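Local coordinates for protein putative hemolysin (Streptococcus mutans UA159, PDB 2RK5) that is of unknown function but belongs to the UPF0053 family of membrane proteins, which may bind flavin adenine dinucleotide, and is represented by its transporter-associated domain, at residues Asn19-Asn22 and Asp28-Ser31; Phe40-Thr43 and Thr47-Ser50; Glu23-Asp28 and Leu81-Ser86; Asp35-Phe40 and Leu66-Asp71. All blocks are in the same frame, centred on the assembly; numbering follows the deposited sequence.

Contact 1. Residues Asn19-Asn22 and Asp28-Ser31; sequences NDFN and DLES
The carboxamide of Asn22 lies against the backbone of Leu29 and grips both polar atoms of that residue, so that the loop folding back after helix 18-25 is held to the helix in part by this side chain. Here, at the turn after a helix of the alpha+beta transporter-associated domain, a side-chain amide pairs with the backbone N and O of one residue; an asparagine suits the place because its amide offers an acceptor and a donor side by side. Leu29 N gives its hydrogen to Asn22 OD1 at 2.9 Å with an N-H...O angle of 153°, approaching from above the carbonyl plane of the amide. The return bond is straighter, at 166°: Asn22 ND2 reaches Leu29 O over 3.0 Å, the acceptor lying almost in the amide plane and the donor meeting a lone pair of Leu29 O. With CG beside its own backbone N (chi1 -77°), the amide is directed out from the helix toward the loop. OD1 has a further partner in Thr27 OG1, and together these bonds should fix which end of the amide is oxygen.

Beside these two bonds, the side chains of Phe21 and Leu29 approach at a slant. Both are buried, and both also touch Ile37 of helix 37-45 and Leu66 of strand 64-74, so an aromatic and a branched aliphatic group fit a place where the helices and sheet converge. Asp28, by contrast, is exposed and turns outward, its OD1 bonded to Ser61 OG. The hydrocarbon contact is closest where Phe21 CE2 meets Leu29 CD1, at 3.5 Å.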
loop_
_atom_site.group_PDB
_atom_site.type_symbol
_atom_site.label_atom_id
_atom_site.label_comp_id
_atom_site.label_asym_id
_atom_site.label_seq_id
_atom_site.Cartn_x
_atom_site.Cartn_y
_atom_site.Cartn_z
ATOM N N ASN A 19 -9.336 -6.580 -14.072
ATOM C CA ASN A 19 -10.185 -7.054 -15.163
ATOM C C ASN A 19 -11.021 -5.909 -15.762
ATOM O O ASN A 19 -11.159 -5.778 -16.980
ATOM C CB ASN A 19 -11.072 -8.200 -14.683
ATOM C CG ASN A 19 -10.283 -9.486 -14.472
ATOM O OD1 ASN A 19 -9.198 -9.668 -15.035
ATOM N ND2 ASN A 19 -10.842 -10.405 -13.703
ATOM N N ASP A 20 -11.598 -5.059 -14.914
ATOM C CA ASP A 20 -12.361 -3.917 -15.419
ATOM C C ASP A 20 -11.425 -2.913 -16.123
ATOM O O ASP A 20 -11.768 -2.361 -17.173
ATOM C CB ASP A 20 -13.131 -3.257 -14.279
ATOM C CG ASP A 20 -14.343 -4.069 -13.807
ATOM O OD1 ASP A 20 -14.575 -5.200 -14.316
ATOM O OD2 ASP A 20 -15.072 -3.558 -12.912
ATOM N N PHE A 21 -10.251 -2.657 -15.543
ATOM C CA PHE A 21 -9.272 -1.769 -16.139
ATOM C C PHE A 21 -8.904 -2.256 -17.546
ATOM O O PHE A 21 -8.903 -1.498 -18.519
ATOM C CB PHE A 21 -8.023 -1.700 -15.248
ATOM C CG PHE A 21 -6.985 -0.763 -15.731
ATOM C CD1 PHE A 21 -6.915 0.534 -15.247
ATOM C CD2 PHE A 21 -6.087 -1.153 -16.694
ATOM C CE1 PHE A 21 -5.944 1.416 -15.708
ATOM C CE2 PHE A 21 -5.104 -0.269 -17.195
ATOM C CZ PHE A 21 -5.051 1.029 -16.716
ATOM N N ASN A 22 -8.591 -3.534 -17.634
ATOM C CA ASN A 22 -8.159 -4.128 -18.897
ATOM C C ASN A 22 -9.253 -4.060 -19.960
ATOM O O ASN A 22 -8.962 -3.869 -21.146
ATOM C CB ASN A 22 -7.698 -5.570 -18.675
ATOM C CG ASN A 22 -6.327 -5.655 -18.061
ATOM O OD1 ASN A 22 -5.482 -4.777 -18.270
ATOM N ND2 ASN A 22 -6.065 -6.761 -17.352
ATOM N N ASP A 28 -3.907 -5.898 -21.067
ATOM C CA ASP A 28 -3.781 -7.229 -20.468
ATOM C C ASP A 28 -2.810 -7.215 -19.280
ATOM O O ASP A 28 -1.979 -8.119 -19.123
ATOM C CB ASP A 28 -3.337 -8.269 -21.539
ATOM C CG ASP A 28 -1.875 -8.058 -22.026
ATOM O OD1 ASP A 28 -1.214 -7.048 -21.660
ATOM O OD2 ASP A 28 -1.375 -8.938 -22.781
ATOM N N LEU A 29 -2.955 -6.217 -18.421
ATOM C CA LEU A 29 -2.081 -6.090 -17.253
ATOM C C LEU A 29 -2.359 -7.231 -16.299
ATOM O O LEU A 29 -3.507 -7.614 -16.125
ATOM C CB LEU A 29 -2.363 -4.795 -16.515
ATOM C CG LEU A 29 -2.149 -3.525 -17.335
ATOM C CD1 LEU A 29 -2.293 -2.291 -16.453
ATOM C CD2 LEU A 29 -0.791 -3.599 -18.073
ATOM N N GLU A 30 -1.306 -7.773 -15.703
ATOM C CA GLU A 30 -1.478 -8.789 -14.669
ATOM C C GLU A 30 -0.273 -8.809 -13.776
ATOM O O GLU A 30 0.826 -8.464 -14.194
ATOM C CB GLU A 30 -1.691 -10.161 -15.290
ATOM C CG GLU A 30 -0.539 -10.637 -16.134
ATOM C CD GLU A 30 -0.827 -11.975 -16.819
ATOM O OE1 GLU A 30 -1.373 -12.901 -16.157
ATOM O OE2 GLU A 30 -0.512 -12.102 -18.029
ATOM N N SER A 31 -0.490 -9.200 -12.534
ATOM C CA SER A 31 0.607 -9.405 -11.607
ATOM C C SER A 31 0.161 -10.382 -10.532
ATOM O O SER A 31 -1.008 -10.432 -10.160
ATOM C CB SER A 31 1.039 -8.080 -11.010
ATOM O OG SER A 31 1.972 -8.229 -9.985
#

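Contact 2. Residues Phe40-Thr43 and Thr47-Ser50; sequences FYLT and TIPS
Tyr41 reaches from helix 37-45 to the ring of Pro49, and it does so with the far end of its side chain. Its CB leaves the helix at a slant to the 47-50 loop, but CG lies anti to the backbone N (chi1 165°), which carries the phenol toward the 47-50 loop. On one side of the ring, CD1 packs on Leu81 and CE1 on the backbone oxygen of Leu68. On the other, Tyr41 CE2 comes to 4.1 Å from Pro49 CG. At the tip, Tyr41 OH stands 3.5 Å from the same Pro49 CG, and the proline carbon lies at the edge of the aromatic ring, near its plane, rather than over a face. The hydroxyl donates a hydrogen bond to Glu55 O, so tyrosine serves twice here, as hydrocarbon filling and as a polar tip that satisfies a backbone carbonyl.

This is the place in the alpha+beta domain where the chain leaves a helix packed on an antiparallel sheet and heads for strand 56-61, outermost within this chain. Leu42, one residue further along the helix, touches the loop with a single methyl. Leu42 CD2 lies 3.9 Å from Thr47 O and 4.0 Å from Pro49 CD, the Leu42 and Pro49 side chains crossing at about a right angle. The same Leu42 CD2 is 4.2 Å from Ile48 CD1. Apolar branched residues are apt at both positions because the surface continues into the dimer: Leu42 also packs on Ile48 of the second subunit, and Ile48 on Leu42 of that subunit.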
loop_
_atom_site.group_PDB
_atom_site.type_symbol
_atom_site.label_atom_id
_atom_site.label_comp_id
_atom_site.label_asym_id
_atom_site.label_seq_id
_atom_site.Cartn_x
_atom_site.Cartn_y
_atom_site.Cartn_z
ATOM N N PHE A 40 -1.646 -3.265 -8.650
ATOM C CA PHE A 40 -0.685 -3.407 -9.756
ATOM C C PHE A 40 0.362 -2.277 -9.718
ATOM O O PHE A 40 1.586 -2.499 -9.862
ATOM C CB PHE A 40 -1.442 -3.412 -11.076
ATOM C CG PHE A 40 -0.566 -3.501 -12.280
ATOM C CD1 PHE A 40 -0.196 -4.712 -12.791
ATOM C CD2 PHE A 40 -0.131 -2.362 -12.905
ATOM C CE1 PHE A 40 0.632 -4.799 -13.878
ATOM C CE2 PHE A 40 0.699 -2.421 -14.015
ATOM C CZ PHE A 40 1.085 -3.646 -14.498
ATOM N N TYR A 41 -0.126 -1.046 -9.541
ATOM C CA TYR A 41 0.759 0.123 -9.507
ATOM C C TYR A 41 1.704 0.037 -8.317
ATOM O O TYR A 41 2.931 0.224 -8.452
ATOM C CB TYR A 41 -0.087 1.372 -9.423
ATOM C CG TYR A 41 0.653 2.602 -9.032
ATOM C CD1 TYR A 41 1.282 3.409 -9.983
ATOM C CD2 TYR A 41 0.643 3.038 -7.718
ATOM C CE1 TYR A 41 1.937 4.594 -9.620
ATOM C CE2 TYR A 41 1.323 4.200 -7.344
ATOM C CZ TYR A 41 1.935 4.991 -8.292
ATOM O OH TYR A 41 2.551 6.156 -7.884
ATOM N N LEU A 42 1.168 -0.267 -7.147
ATOM C CA LEU A 42 2.018 -0.269 -5.928
ATOM C C LEU A 42 3.084 -1.372 -5.963
ATOM O O LEU A 42 4.251 -1.177 -5.535
ATOM C CB LEU A 42 1.189 -0.418 -4.641
ATOM C CG LEU A 42 0.347 0.821 -4.300
ATOM C CD1 LEU A 42 -0.608 0.490 -3.136
ATOM C CD2 LEU A 42 1.223 2.032 -3.949
ATOM N N THR A 43 2.691 -2.543 -6.463
ATOM C CA THR A 43 3.654 -3.653 -6.592
ATOM C C THR A 43 4.709 -3.318 -7.653
ATOM O O THR A 43 5.879 -3.728 -7.523
ATOM C CB THR A 43 2.951 -4.972 -6.890
ATOM O OG1 THR A 43 2.262 -4.847 -8.102
ATOM C CG2 THR A 43 1.957 -5.274 -5.862
ATOM N N THR A 47 6.802 1.273 -3.475
ATOM C CA THR A 47 6.947 2.444 -2.593
ATOM C C THR A 47 5.604 3.075 -2.344
ATOM O O THR A 47 4.869 3.203 -3.262
ATOM C CB THR A 47 7.841 3.531 -3.285
ATOM O OG1 THR A 47 7.235 3.983 -4.501
ATOM C CG2 THR A 47 9.182 2.941 -3.645
ATOM N N ILE A 48 5.276 3.486 -1.129
ATOM C CA ILE A 48 4.121 4.342 -0.992
ATOM C C ILE A 48 4.521 5.754 -1.486
ATOM O O ILE A 48 5.341 6.408 -0.830
ATOM C CB ILE A 48 3.613 4.396 0.483
ATOM C CG1 ILE A 48 3.306 2.981 0.985
ATOM C CG2 ILE A 48 2.345 5.291 0.593
ATOM C CD1 ILE A 48 2.371 2.142 0.074
ATOM N N PRO A 49 4.011 6.206 -2.664
ATOM C CA PRO A 49 4.250 7.615 -3.029
ATOM C C PRO A 49 3.459 8.546 -2.174
ATOM O O PRO A 49 2.620 8.084 -1.420
ATOM C CB PRO A 49 3.621 7.729 -4.418
ATOM C CG PRO A 49 2.539 6.725 -4.402
ATOM C CD PRO A 49 3.184 5.548 -3.689
ATOM N N SER A 50 3.699 9.847 -2.387
ATOM C CA SER A 50 2.849 10.934 -1.907
ATOM C C SER A 50 2.672 11.983 -3.008
ATOM O O SER A 50 3.305 11.922 -4.104
ATOM C CB SER A 50 3.481 11.594 -0.682
ATOM O OG SER A 50 4.748 12.144 -0.977
#

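Contact 3. Residues Glu23-Asp28 and Leu81-Ser86; sequences EYFETD and LKILVS
Phe25 presents one face of its ring to Ile83, whose CG2 methyl sits over that face at 4.2 Å from Phe25 CE1. The opposite face is taken by the preceding residue: Tyr24 CD2 stands 3.4 Å above the plane, over the ring centre, while Phe25 CG lies in plane at the edge of the tyrosine ring. The phenylalanine is thus held between an aliphatic group from the sheet and an aromatic edge from its own helix. Val85 comes in differently, slanting across the ring, with its CG2 at 4.0 Å from Phe25 CD1 and almost as near to CE1.

Torsions explain the aim. With CG anti to the carbonyl carbon (chi1 -69°), the Phe25 ring is carried from the last turn of helix 18-25 down toward the strand. In Val85, CG2 takes the equivalent position while CG1 lies anti to the backbone N (chi1 -176°). A flat, rigid ring bridges the gap between backbones that at their nearest CA atoms, those of Phe25 and Val85, remain 8.7 Å apart, and beta-branched residues suit a strand while offering compact methyls to the ring. Further aromatic neighbours are Tyr10, meeting Phe25 edge to face, and Phe21.

Immediately after Phe25 the chain turns out of the helix at Glu26, which has positive phi. Ile83 and Val85 point to the helix while Leu84 between them points away, the alternation of a beta strand, and their packing against Phe25 is characteristic of an alpha+beta fold with helices laid on one face of an antiparallel sheet.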
loop_
_atom_site.group_PDB
_atom_site.type_symbol
_atom_site.label_atom_id
_atom_site.label_comp_id
_atom_site.label_asym_id
_atom_site.label_seq_id
_atom_site.Cartn_x
_atom_site.Cartn_y
_atom_site.Cartn_z
ATOM N N GLU A 23 -10.508 -4.241 -19.546
ATOM C CA GLU A 23 -11.638 -4.144 -20.466
ATOM C C GLU A 23 -11.777 -2.704 -20.995
ATOM O O GLU A 23 -11.955 -2.490 -22.209
ATOM C CB GLU A 23 -12.937 -4.639 -19.806
ATOM C CG GLU A 23 -14.151 -4.604 -20.704
ATOM C CD GLU A 23 -15.436 -4.978 -19.961
ATOM O OE1 GLU A 23 -15.751 -4.312 -18.941
ATOM O OE2 GLU A 23 -16.133 -5.932 -20.392
ATOM N N TYR A 24 -11.645 -1.726 -20.099
ATOM C CA TYR A 24 -11.799 -0.323 -20.453
ATOM C C TYR A 24 -10.691 0.167 -21.382
ATOM O O TYR A 24 -10.930 0.873 -22.383
ATOM C CB TYR A 24 -11.811 0.518 -19.167
ATOM C CG TYR A 24 -12.140 1.981 -19.388
ATOM C CD1 TYR A 24 -13.435 2.443 -19.298
ATOM C CD2 TYR A 24 -11.141 2.886 -19.700
ATOM C CE1 TYR A 24 -13.723 3.787 -19.516
ATOM C CE2 TYR A 24 -11.421 4.224 -19.938
ATOM C CZ TYR A 24 -12.703 4.667 -19.836
ATOM O OH TYR A 24 -12.959 6.005 -20.084
ATOM N N PHE A 25 -9.461 -0.195 -21.036
ATOM C CA PHE A 25 -8.275 0.289 -21.744
ATOM C C PHE A 25 -7.757 -0.635 -22.821
ATOM O O PHE A 25 -6.823 -0.274 -23.531
ATOM C CB PHE A 25 -7.153 0.640 -20.736
ATOM C CG PHE A 25 -7.462 1.839 -19.894
ATOM C CD1 PHE A 25 -7.335 3.111 -20.430
ATOM C CD2 PHE A 25 -7.907 1.713 -18.596
ATOM C CE1 PHE A 25 -7.623 4.219 -19.668
ATOM C CE2 PHE A 25 -8.226 2.822 -17.860
ATOM C CZ PHE A 25 -8.078 4.067 -18.392
ATOM N N GLU A 26 -8.395 -1.793 -22.982
ATOM C CA GLU A 26 -8.005 -2.775 -24.020
ATOM C C GLU A 26 -6.580 -3.256 -23.798
ATOM O O GLU A 26 -5.767 -3.385 -24.730
ATOM C CB GLU A 26 -8.235 -2.237 -25.451
ATOM C CG GLU A 26 -9.671 -1.748 -25.625
ATOM C CD GLU A 26 -10.095 -1.446 -27.073
ATOM O OE1 GLU A 26 -9.270 -1.490 -28.001
ATOM O OE2 GLU A 26 -11.303 -1.167 -27.268
ATOM N N THR A 27 -6.277 -3.542 -22.531
ATOM C CA THR A 27 -4.958 -3.998 -22.148
ATOM C C THR A 27 -5.064 -5.382 -21.480
ATOM O O THR A 27 -6.168 -5.968 -21.390
ATOM C CB THR A 27 -4.309 -2.970 -21.180
ATOM O OG1 THR A 27 -5.223 -2.678 -20.119
ATOM C CG2 THR A 27 -4.010 -1.673 -21.917
ATOM N N ASP A 28 -3.907 -5.898 -21.067
ATOM C CA ASP A 28 -3.781 -7.229 -20.468
ATOM C C ASP A 28 -2.810 -7.215 -19.280
ATOM O O ASP A 28 -1.979 -8.119 -19.123
ATOM C CB ASP A 28 -3.337 -8.269 -21.539
ATOM C CG ASP A 28 -1.875 -8.058 -22.026
ATOM O OD1 ASP A 28 -1.214 -7.048 -21.660
ATOM O OD2 ASP A 28 -1.375 -8.938 -22.781
ATOM N N LEU A 81 -5.606 7.142 -9.391
ATOM C CA LEU A 81 -4.466 7.174 -10.295
ATOM C C LEU A 81 -4.804 7.990 -11.528
ATOM O O LEU A 81 -5.925 7.932 -12.023
ATOM C CB LEU A 81 -4.107 5.772 -10.764
ATOM C CG LEU A 81 -3.365 4.834 -9.824
ATOM C CD1 LEU A 81 -3.390 3.413 -10.417
ATOM C CD2 LEU A 81 -1.905 5.286 -9.662
ATOM N N LYS A 82 -3.809 8.705 -12.044
ATOM C CA LYS A 82 -3.848 9.300 -13.364
ATOM C C LYS A 82 -3.233 8.320 -14.358
ATOM O O LYS A 82 -2.165 7.781 -14.095
ATOM C CB LYS A 82 -3.052 10.589 -13.378
ATOM C CG LYS A 82 -3.201 11.404 -14.640
ATOM C CD LYS A 82 -2.356 12.672 -14.539
ATOM C CE LYS A 82 -2.779 13.696 -15.519
ATOM N NZ LYS A 82 -2.117 15.006 -15.203
ATOM N N ILE A 83 -3.914 8.089 -15.475
ATOM C CA ILE A 83 -3.444 7.175 -16.529
ATOM C C ILE A 83 -3.312 7.981 -17.793
ATOM O O ILE A 83 -4.265 8.605 -18.226
ATOM C CB ILE A 83 -4.464 6.043 -16.803
ATOM C CG1 ILE A 83 -4.906 5.414 -15.488
ATOM C CG2 ILE A 83 -3.892 5.008 -17.799
ATOM C CD1 ILE A 83 -3.870 4.653 -14.720
ATOM N N LEU A 84 -2.117 7.973 -18.372
ATOM C CA LEU A 84 -1.894 8.611 -19.671
ATOM C C LEU A 84 -1.614 7.523 -20.691
ATOM O O LEU A 84 -0.729 6.665 -20.471
ATOM C CB LEU A 84 -0.689 9.544 -19.588
ATOM C CG LEU A 84 -0.729 10.718 -18.594
ATOM C CD1 LEU A 84 -2.110 11.220 -18.359
ATOM C CD2 LEU A 84 -0.056 10.393 -17.311
ATOM N N VAL A 85 -2.376 7.537 -21.787
ATOM C CA VAL A 85 -2.260 6.497 -22.802
ATOM C C VAL A 85 -1.535 7.021 -24.037
ATOM O O VAL A 85 -1.835 8.123 -24.532
ATOM C CB VAL A 85 -3.639 5.938 -23.212
ATOM C CG1 VAL A 85 -3.475 4.783 -24.190
ATOM C CG2 VAL A 85 -4.423 5.447 -21.965
ATOM N N SER A 86 -0.582 6.204 -24.486
ATOM C CA SER A 86 0.435 6.480 -25.508
ATOM C C SER A 86 0.898 7.882 -25.684
ATOM O O SER A 86 1.483 8.400 -24.728
ATOM C CB SER A 86 0.132 5.710 -26.772
ATOM O OG SER A 86 0.192 4.353 -26.402
#

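Contact 4. Residues Asp35-Phe40 and Leu66-Asp71; sequences DTIAGF and LELIND
Leu68 sends one methyl, CD2, into the angle between Ile37 and Phe40 on the first turn of helix 37-45. Ile37 meets it tip to tip, Ile37 CD1 lying 4.1 Å from Leu68 CD2. Phe40 comes in at about a right angle, and the same Leu68 CD2 sits at the edge of its ring, near the plane, 4.2 Å from Phe40 CD2. All three residues are buried, and bulky hydrocarbons are what a helix needs to reach a strand whose backbone lies well below: the nearest CA atoms, of Ile37 and Leu68, are 9.4 Å apart. Ile37 sets CG1 anti to its amide nitrogen (chi1 -167°), which directs CG1 toward the strand, CD1 then turning at chi2 59° to meet Leu68.

Around this contact, Ile83 of the adjacent strand flanks Leu68, Phe21 and Leu18 of helix 18-25 touch Ile37, and Phe57 and Leu29 border Phe40.

The start of the helix is fixed by capping. Thr36 is the N-cap: Gly39 N donates to Thr36 OG1 over 3.2 Å at 161°, so the threonine hydroxyl satisfies a backbone N-H that has no helical carbonyl before it. The first helical turn is completed by Phe40 N bonding to Thr36 O at 2.9 Å. Asp75 of the second subunit reaches this end as well, its carboxylate bonded to Thr36 OG1 and to Asp35 N. A capped helix dropping hydrophobic side chains onto an inner strand of the sheet is characteristic of the core of this alpha+beta domain, between the helical layer and its antiparallel sheet.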
loop_
_atom_site.group_PDB
_atom_site.type_symbol
_atom_site.label_atom_id
_atom_site.label_comp_id
_atom_site.label_asym_id
_atom_site.label_seq_id
_atom_site.Cartn_x
_atom_site.Cartn_y
_atom_site.Cartn_z
ATOM N N ASP A 35 -5.196 -7.778 -7.490
ATOM C CA ASP A 35 -6.549 -7.728 -8.017
ATOM C C ASP A 35 -6.982 -6.413 -8.603
ATOM O O ASP A 35 -7.908 -6.398 -9.420
ATOM C CB ASP A 35 -7.518 -8.154 -6.917
ATOM C CG ASP A 35 -7.307 -9.614 -6.533
ATOM O OD1 ASP A 35 -7.360 -10.482 -7.433
ATOM O OD2 ASP A 35 -7.083 -9.868 -5.356
ATOM N N THR A 36 -6.368 -5.316 -8.150
ATOM C CA THR A 36 -6.824 -3.992 -8.578
ATOM C C THR A 36 -5.693 -3.187 -9.190
ATOM O O THR A 36 -4.525 -3.538 -9.086
ATOM C CB THR A 36 -7.356 -3.144 -7.385
ATOM O OG1 THR A 36 -6.293 -2.829 -6.475
ATOM C CG2 THR A 36 -8.445 -3.865 -6.647
ATOM N N ILE A 37 -6.063 -2.119 -9.881
ATOM C CA ILE A 37 -5.086 -1.246 -10.517
ATOM C C ILE A 37 -4.162 -0.606 -9.477
ATOM O O ILE A 37 -2.949 -0.495 -9.743
ATOM C CB ILE A 37 -5.754 -0.226 -11.447
ATOM C CG1 ILE A 37 -4.703 0.460 -12.335
ATOM C CG2 ILE A 37 -6.659 0.751 -10.684
ATOM C CD1 ILE A 37 -3.910 -0.489 -13.215
ATOM N N ALA A 38 -4.677 -0.233 -8.302
ATOM C CA ALA A 38 -3.763 0.265 -7.240
ATOM C C ALA A 38 -2.755 -0.807 -6.830
ATOM O O ALA A 38 -1.574 -0.517 -6.597
ATOM C CB ALA A 38 -4.511 0.770 -6.004
ATOM N N GLY A 39 -3.216 -2.041 -6.694
ATOM C CA GLY A 39 -2.327 -3.128 -6.327
ATOM C C GLY A 39 -1.249 -3.305 -7.379
ATOM O O GLY A 39 -0.073 -3.535 -7.054
ATOM N N PHE A 40 -1.646 -3.265 -8.650
ATOM C CA PHE A 40 -0.685 -3.407 -9.756
ATOM C C PHE A 40 0.362 -2.277 -9.718
ATOM O O PHE A 40 1.586 -2.499 -9.862
ATOM C CB PHE A 40 -1.442 -3.412 -11.076
ATOM C CG PHE A 40 -0.566 -3.501 -12.280
ATOM C CD1 PHE A 40 -0.196 -4.712 -12.791
ATOM C CD2 PHE A 40 -0.131 -2.362 -12.905
ATOM C CE1 PHE A 40 0.632 -4.799 -13.878
ATOM C CE2 PHE A 40 0.699 -2.421 -14.015
ATOM C CZ PHE A 40 1.085 -3.646 -14.498
ATOM N N LEU A 66 1.206 2.889 -21.320
ATOM C CA LEU A 66 0.465 3.505 -20.222
ATOM C C LEU A 66 1.473 4.087 -19.245
ATOM O O LEU A 66 2.458 3.434 -18.890
ATOM C CB LEU A 66 -0.350 2.464 -19.480
ATOM C CG LEU A 66 -1.401 1.651 -20.232
ATOM C CD1 LEU A 66 -2.135 0.686 -19.283
ATOM C CD2 LEU A 66 -2.352 2.547 -20.879
ATOM N N GLU A 67 1.182 5.292 -18.774
ATOM C CA GLU A 67 1.932 5.892 -17.665
ATOM C C GLU A 67 0.951 6.045 -16.504
ATOM O O GLU A 67 -0.094 6.673 -16.655
ATOM C CB GLU A 67 2.558 7.238 -18.043
ATOM C CG GLU A 67 3.353 7.851 -16.908
ATOM C CD GLU A 67 3.993 9.185 -17.243
ATOM O OE1 GLU A 67 3.642 9.772 -18.268
ATOM O OE2 GLU A 67 4.820 9.658 -16.439
ATOM N N LEU A 68 1.278 5.441 -15.365
ATOM C CA LEU A 68 0.424 5.466 -14.174
ATOM C C LEU A 68 1.101 6.355 -13.131
ATOM O O LEU A 68 2.273 6.165 -12.843
ATOM C CB LEU A 68 0.254 4.073 -13.601
ATOM C CG LEU A 68 -0.571 3.025 -14.331
ATOM C CD1 LEU A 68 -0.046 2.804 -15.697
ATOM C CD2 LEU A 68 -0.518 1.731 -13.535
ATOM N N ILE A 69 0.343 7.296 -12.573
ATOM C CA ILE A 69 0.853 8.245 -11.589
ATOM C C ILE A 69 -0.139 8.383 -10.451
ATOM O O ILE A 69 -1.331 8.495 -10.683
ATOM C CB ILE A 69 1.081 9.649 -12.191
ATOM C CG1 ILE A 69 1.770 9.595 -13.552
ATOM C CG2 ILE A 69 1.927 10.488 -11.228
ATOM C CD1 ILE A 69 1.897 10.989 -14.216
ATOM N N ASN A 70 0.344 8.415 -9.215
ATOM C CA ASN A 70 -0.591 8.616 -8.109
ATOM C C ASN A 70 -1.259 9.970 -8.234
ATOM O O ASN A 70 -0.592 10.984 -8.509
ATOM C CB ASN A 70 0.082 8.483 -6.756
ATOM C CG ASN A 70 1.280 9.374 -6.613
ATOM O OD1 ASN A 70 2.234 9.196 -7.350
ATOM N ND2 ASN A 70 1.271 10.288 -5.624
ATOM N N ASP A 71 -2.577 9.977 -8.030
ATOM C CA ASP A 71 -3.341 11.212 -7.942
ATOM C C ASP A 71 -3.854 11.494 -6.530
ATOM O O ASP A 71 -4.018 12.650 -6.154
ATOM C CB ASP A 71 -4.501 11.167 -8.937
ATOM C CG ASP A 71 -5.395 12.395 -8.866
ATOM O OD1 ASP A 71 -4.991 13.462 -9.356
ATOM O OD2 ASP A 71 -6.529 12.272 -8.325
#

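How the contacts relate
Contacts 3 and 4 rest on neighbouring strands of one sheet, 77-85 and 64-74, their centres about 10 Å apart; Lys82 N to Ile69 O (2.8 Å) and Leu84 O to Glu67 N (2.9 Å) are probable hydrogen bonds joining them. Contact 1 lies beside both, about 9 Å from contact 3 and 10 Å from contact 4, centre to centre: Phe21 CD1 packs on Ile37 CG1 at 3.7 Å, tying the two helices together. Contact 2 shares Phe40 with contact 4 and lies about 17 Å from contact 3, across the chain's centre. Contacts 2 and 4 both touch the second subunit, whereas contacts 1 and 3 belong wholly to one chain.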